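PDB 4RU4: tail spike protein gp49, which degrades the O-specific polysaccharide of Pseudomonas as a lyase in the phage tailspike, probably clearing this surface layer during virus entry. Local coordinates for residues 431-443 and 456-468. Residues are numbered along the deposited sequence; the frame is centred on the assembly and turned at random. Where two conformers were deposited one is given.
Sequences APSLSTSSYLLRA and YSGQAIDVGSLGK
Leu440 CB and Leu441 CB meet the Tyr456 ring obliquely, Leu441 CB lying 4.2 Å from Tyr456 CE2. The Leu440 side chain crosses that of Tyr456 at about a right angle. The Tyr456 hydroxyl donates to Gln459 OE1, from somewhat above the carbonyl plane, which satisfies a buried hydroxyl. On the backbone, the Ser438 carbonyl takes two N-H groups in its own plane, both at 2.9 Å: Gly467 N and Lys468 N reach Ser438 O. Lys468 O then accepts Leu440 N, which continues the parallel pairing.

Leucines fill the interior of the corner. Leu440 CG lies anti to its carbonyl carbon (chi1 -60°), which sends the side chain in among Tyr456, Ile461 and Leu466. There Leu440 CD1 meets Ile461 CD1 tip to tip at 3.8 Å. Its other methyl, CD2, touches Leu466 CD1. Leu434 lies beside Leu466, pointing the same way, with CD1 on CD1 at 3.7 Å.

At the start of 431-443, Ala431 N makes a nearly straight bond to Asp462 O (2.9 Å). Next to this bond, two waters bridge the loops. One binds Leu434 N and Gly464 N; the other links Pro432 O and Leu434 O to Ser465 N. Ser435 OG accepts from Ser437 N, forming an ST turn.

These are successive coils of a right-handed parallel beta-helix, as in pectate lyase-like proteins. Ser438 OG bonds Asp394, a calcium ligand, so this corner borders the metal site. Strand 439-446 runs between strands 403-405 and 468-474, and the Tyr456 side chain also packs on strands 403-405 and 420-425.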
loop_
_atom_site.group_PDB
_atom_site.type_symbol
_atom_site.label_atom_id
_atom_site.label_comp_id
_atom_site.label_asym_id
_atom_site.label_seq_id
_atom_site.Cartn_x
_atom_site.Cartn_y
_atom_site.Cartn_z
ATOM N N ALA B 431 -1.890 22.870 -0.574
ATOM C CA ALA B 431 -2.921 23.800 -0.091
ATOM C C ALA B 431 -2.515 25.209 -0.514
ATOM O O ALA B 431 -1.871 25.944 0.263
ATOM C CB ALA B 431 -3.030 23.730 1.428
ATOM N N PRO B 432 -2.871 25.598 -1.750
ATOM C CA PRO B 432 -2.417 26.870 -2.326
ATOM C C PRO B 432 -3.120 28.083 -1.765
ATOM O O PRO B 432 -2.644 29.209 -1.984
ATOM C CB PRO B 432 -2.815 26.760 -3.808
ATOM C CG PRO B 432 -3.140 25.295 -4.037
ATOM C CD PRO B 432 -3.615 24.771 -2.719
ATOM N N SER B 433 -4.252 27.888 -1.093
ATOM C CA SER B 433 -5.089 29.043 -0.753
ATOM C C SER B 433 -5.232 29.285 0.739
ATOM O O SER B 433 -6.259 29.780 1.195
ATOM C CB SER B 433 -6.474 28.939 -1.416
ATOM O OG SER B 433 -6.320 28.717 -2.813
ATOM N N LEU B 434 -4.192 28.959 1.500
ATOM C CA LEU B 434 -4.186 29.278 2.933
ATOM C C LEU B 434 -3.732 30.726 3.153
ATOM O O LEU B 434 -3.250 31.380 2.216
ATOM C CB LEU B 434 -3.252 28.321 3.698
ATOM C CG LEU B 434 -3.486 26.811 3.560
ATOM C CD1 LEU B 434 -2.451 26.053 4.430
ATOM C CD2 LEU B 434 -4.940 26.409 3.934
ATOM N N SER B 435 -3.881 31.228 4.383
ATOM C CA SER B 435 -3.369 32.574 4.720
ATOM C C SER B 435 -2.168 32.482 5.655
ATOM O O SER B 435 -1.772 31.384 6.084
ATOM C CB SER B 435 -4.445 33.440 5.375
ATOM O OG SER B 435 -4.558 33.136 6.753
ATOM N N THR B 436 -1.600 33.644 5.994
ATOM C CA THR B 436 -0.502 33.684 6.940
ATOM C C THR B 436 -0.972 33.401 8.351
ATOM O O THR B 436 -0.161 33.398 9.269
ATOM C CB THR B 436 0.216 35.047 6.915
ATOM O OG1 THR B 436 -0.743 36.076 7.159
ATOM C CG2 THR B 436 0.845 35.272 5.549
ATOM N N SER B 437 -2.283 33.218 8.536
ATOM C CA SER B 437 -2.822 32.793 9.845
ATOM C C SER B 437 -3.143 31.279 9.906
ATOM O O SER B 437 -3.422 30.742 10.969
ATOM C CB SER B 437 -4.061 33.617 10.243
ATOM O OG SER B 437 -3.766 35.007 10.351
ATOM N N SER B 438 -3.066 30.588 8.782
ATOM C CA SER B 438 -3.464 29.169 8.742
ATOM C C SER B 438 -2.400 28.248 9.331
ATOM O O SER B 438 -1.205 28.568 9.290
ATOM C CB SER B 438 -3.789 28.738 7.308
ATOM O OG SER B 438 -4.688 29.648 6.678
ATOM N N TYR B 439 -2.838 27.095 9.844
ATOM C CA TYR B 439 -1.944 26.097 10.420
ATOM C C TYR B 439 -2.238 24.718 9.813
ATOM O O TYR B 439 -3.382 24.392 9.486
ATOM C CB TYR B 439 -2.063 26.039 11.957
ATOM C CG TYR B 439 -3.445 26.425 12.466
ATOM C CD1 TYR B 439 -4.463 25.489 12.546
ATOM C CD2 TYR B 439 -3.718 27.736 12.857
ATOM C CE1 TYR B 439 -5.741 25.849 12.985
ATOM C CE2 TYR B 439 -4.990 28.103 13.311
ATOM C CZ TYR B 439 -5.986 27.152 13.369
ATOM O OH TYR B 439 -7.229 27.520 13.811
ATOM N N LEU B 440 -1.204 23.915 9.631
ATOM C CA LEU B 440 -1.417 22.612 8.983
ATOM C C LEU B 440 -2.136 21.657 9.916
ATOM O O LEU B 440 -3.033 20.919 9.502
ATOM C CB LEU B 440 -0.104 22.021 8.504
ATOM C CG LEU B 440 0.607 22.925 7.488
ATOM C CD1 LEU B 440 1.878 22.257 7.035
ATOM C CD2 LEU B 440 -0.326 23.171 6.288
ATOM N N LEU B 441 -1.740 21.661 11.180
ATOM C CA LEU B 441 -2.398 20.780 12.150
ATOM C C LEU B 441 -2.734 21.574 13.405
ATOM O O LEU B 441 -1.922 22.356 13.903
ATOM C CB LEU B 441 -1.517 19.567 12.514
ATOM C CG LEU B 441 -2.091 18.565 13.524
ATOM C CD1 LEU B 441 -1.586 17.146 13.220
ATOM C CD2 LEU B 441 -1.798 18.939 14.976
ATOM N N ARG B 442 -3.937 21.362 13.916
ATOM C CA ARG B 442 -4.316 21.948 15.198
ATOM C C ARG B 442 -4.761 20.811 16.098
ATOM O O ARG B 442 -5.489 19.917 15.651
ATOM C CB ARG B 442 -5.487 22.933 15.029
ATOM C CG ARG B 442 -5.826 23.674 16.369
ATOM C CD ARG B 442 -6.785 24.814 16.195
ATOM N NE ARG B 442 -6.936 25.560 17.452
ATOM C CZ ARG B 442 -7.789 26.563 17.637
ATOM N NH1 ARG B 442 -8.598 26.938 16.659
ATOM N NH2 ARG B 442 -7.833 27.192 18.817
ATOM N N ALA B 443 -4.314 20.846 17.354
ATOM C CA ALA B 443 -4.856 20.011 18.418
ATOM C C ALA B 443 -5.175 20.936 19.579
ATOM O O ALA B 443 -4.364 21.796 19.937
ATOM C CB ALA B 443 -3.835 18.938 18.841
ATOM N N TYR B 456 5.230 14.926 13.238
ATOM C CA TYR B 456 4.912 15.439 11.911
ATOM C C TYR B 456 6.224 15.358 11.112
ATOM O O TYR B 456 7.140 16.159 11.319
ATOM C CB TYR B 456 4.351 16.857 12.055
ATOM C CG TYR B 456 3.505 17.315 10.874
ATOM C CD1 TYR B 456 4.089 17.574 9.629
ATOM C CD2 TYR B 456 2.128 17.497 11.006
ATOM C CE1 TYR B 456 3.323 17.987 8.541
ATOM C CE2 TYR B 456 1.358 17.898 9.930
ATOM C CZ TYR B 456 1.959 18.147 8.703
ATOM O OH TYR B 456 1.187 18.550 7.633
ATOM N N SER B 457 6.319 14.388 10.206
ATOM C CA SER B 457 7.623 13.873 9.774
ATOM C C SER B 457 7.694 13.469 8.293
ATOM O O SER B 457 7.002 12.541 7.874
ATOM C CB SER B 457 7.903 12.625 10.639
ATOM O OG SER B 457 9.093 11.951 10.288
ATOM N N GLY B 458 8.530 14.135 7.499
ATOM C CA GLY B 458 8.810 13.669 6.135
ATOM C C GLY B 458 7.895 14.158 5.015
ATOM O O GLY B 458 8.118 13.851 3.838
ATOM N N GLN B 459 6.851 14.905 5.354
ATOM C CA GLN B 459 5.860 15.328 4.338
ATOM C C GLN B 459 6.386 16.434 3.410
ATOM O O GLN B 459 7.044 17.370 3.854
ATOM C CB GLN B 459 4.614 15.839 5.037
ATOM C CG GLN B 459 3.425 16.176 4.151
ATOM C CD GLN B 459 2.316 16.750 4.997
ATOM O OE1 GLN B 459 2.420 17.873 5.496
ATOM N NE2 GLN B 459 1.267 15.974 5.198
ATOM N N ALA B 460 6.071 16.327 2.122
ATOM C CA ALA B 460 6.367 17.401 1.162
ATOM C C ALA B 460 5.150 18.334 1.040
ATOM O O ALA B 460 4.076 17.911 0.660
ATOM C CB ALA B 460 6.701 16.793 -0.181
ATOM N N ILE B 461 5.329 19.601 1.382
ATOM C CA ILE B 461 4.229 20.554 1.452
ATOM C C ILE B 461 4.300 21.530 0.276
ATOM O O ILE B 461 5.385 21.959 -0.134
ATOM C CB ILE B 461 4.300 21.294 2.801
ATOM C CG1 ILE B 461 4.186 20.267 3.943
ATOM C CG2 ILE B 461 3.255 22.399 2.903
ATOM C CD1 ILE B 461 4.859 20.720 5.264
ATOM N N ASP B 462 3.145 21.862 -0.280
ATOM C CA ASP B 462 3.086 22.795 -1.394
ATOM C C ASP B 462 2.028 23.846 -1.063
ATOM O O ASP B 462 0.842 23.570 -1.199
ATOM C CB ASP B 462 2.699 22.013 -2.654
ATOM C CG ASP B 462 2.681 22.866 -3.907
ATOM O OD1 ASP B 462 2.686 24.100 -3.828
ATOM O OD2 ASP B 462 2.672 22.293 -5.004
ATOM N N VAL B 463 2.456 25.042 -0.638
ATOM C CA VAL B 463 1.531 26.117 -0.264
ATOM C C VAL B 463 1.924 27.445 -0.907
ATOM O O VAL B 463 3.044 27.581 -1.439
ATOM C CB VAL B 463 1.533 26.349 1.287
ATOM C CG1 VAL B 463 1.006 25.136 2.018
ATOM C CG2 VAL B 463 2.955 26.708 1.800
ATOM N N GLY B 464 0.991 28.401 -0.880
ATOM C CA GLY B 464 1.286 29.802 -1.119
ATOM C C GLY B 464 1.660 30.398 0.231
ATOM O O GLY B 464 2.808 30.300 0.655
ATOM N N SER B 465 0.692 30.991 0.925
ATOM C CA SER B 465 0.940 31.467 2.287
ATOM C C SER B 465 0.692 30.350 3.305
ATOM O O SER B 465 -0.038 29.380 3.035
ATOM C CB SER B 465 0.053 32.669 2.608
ATOM O OG SER B 465 0.298 33.695 1.678
ATOM N N LEU B 466 1.303 30.503 4.476
ATOM C CA LEU B 466 1.099 29.607 5.597
ATOM C C LEU B 466 1.474 30.393 6.840
ATOM O O LEU B 466 2.366 31.242 6.790
ATOM C CB LEU B 466 1.989 28.361 5.478
ATOM C CG LEU B 466 1.888 27.305 6.573
ATOM C CD1 LEU B 466 0.450 26.727 6.659
ATOM C CD2 LEU B 466 2.928 26.185 6.301
ATOM N N GLY B 467 0.772 30.126 7.939
ATOM C CA GLY B 467 1.141 30.670 9.229
ATOM C C GLY B 467 2.037 29.734 10.026
ATOM O O GLY B 467 3.146 30.109 10.435
ATOM N N LYS B 468 1.573 28.503 10.246
ATOM C CA LYS B 468 2.247 27.613 11.210
ATOM C C LYS B 468 2.140 26.172 10.769
ATOM O O LYS B 468 1.201 25.826 10.048
ATOM C CB LYS B 468 1.587 27.691 12.599
ATOM C CG LYS B 468 1.080 29.068 12.990
ATOM C CD LYS B 468 0.629 29.109 14.447
ATOM C CE LYS B 468 0.072 30.499 14.810
ATOM N NZ LYS B 468 -0.477 30.551 16.197
HETATM O O HOH W 1 -1.359 28.515 0.912
HETATM O O HOH W 2 -2.046 31.263 -0.236
#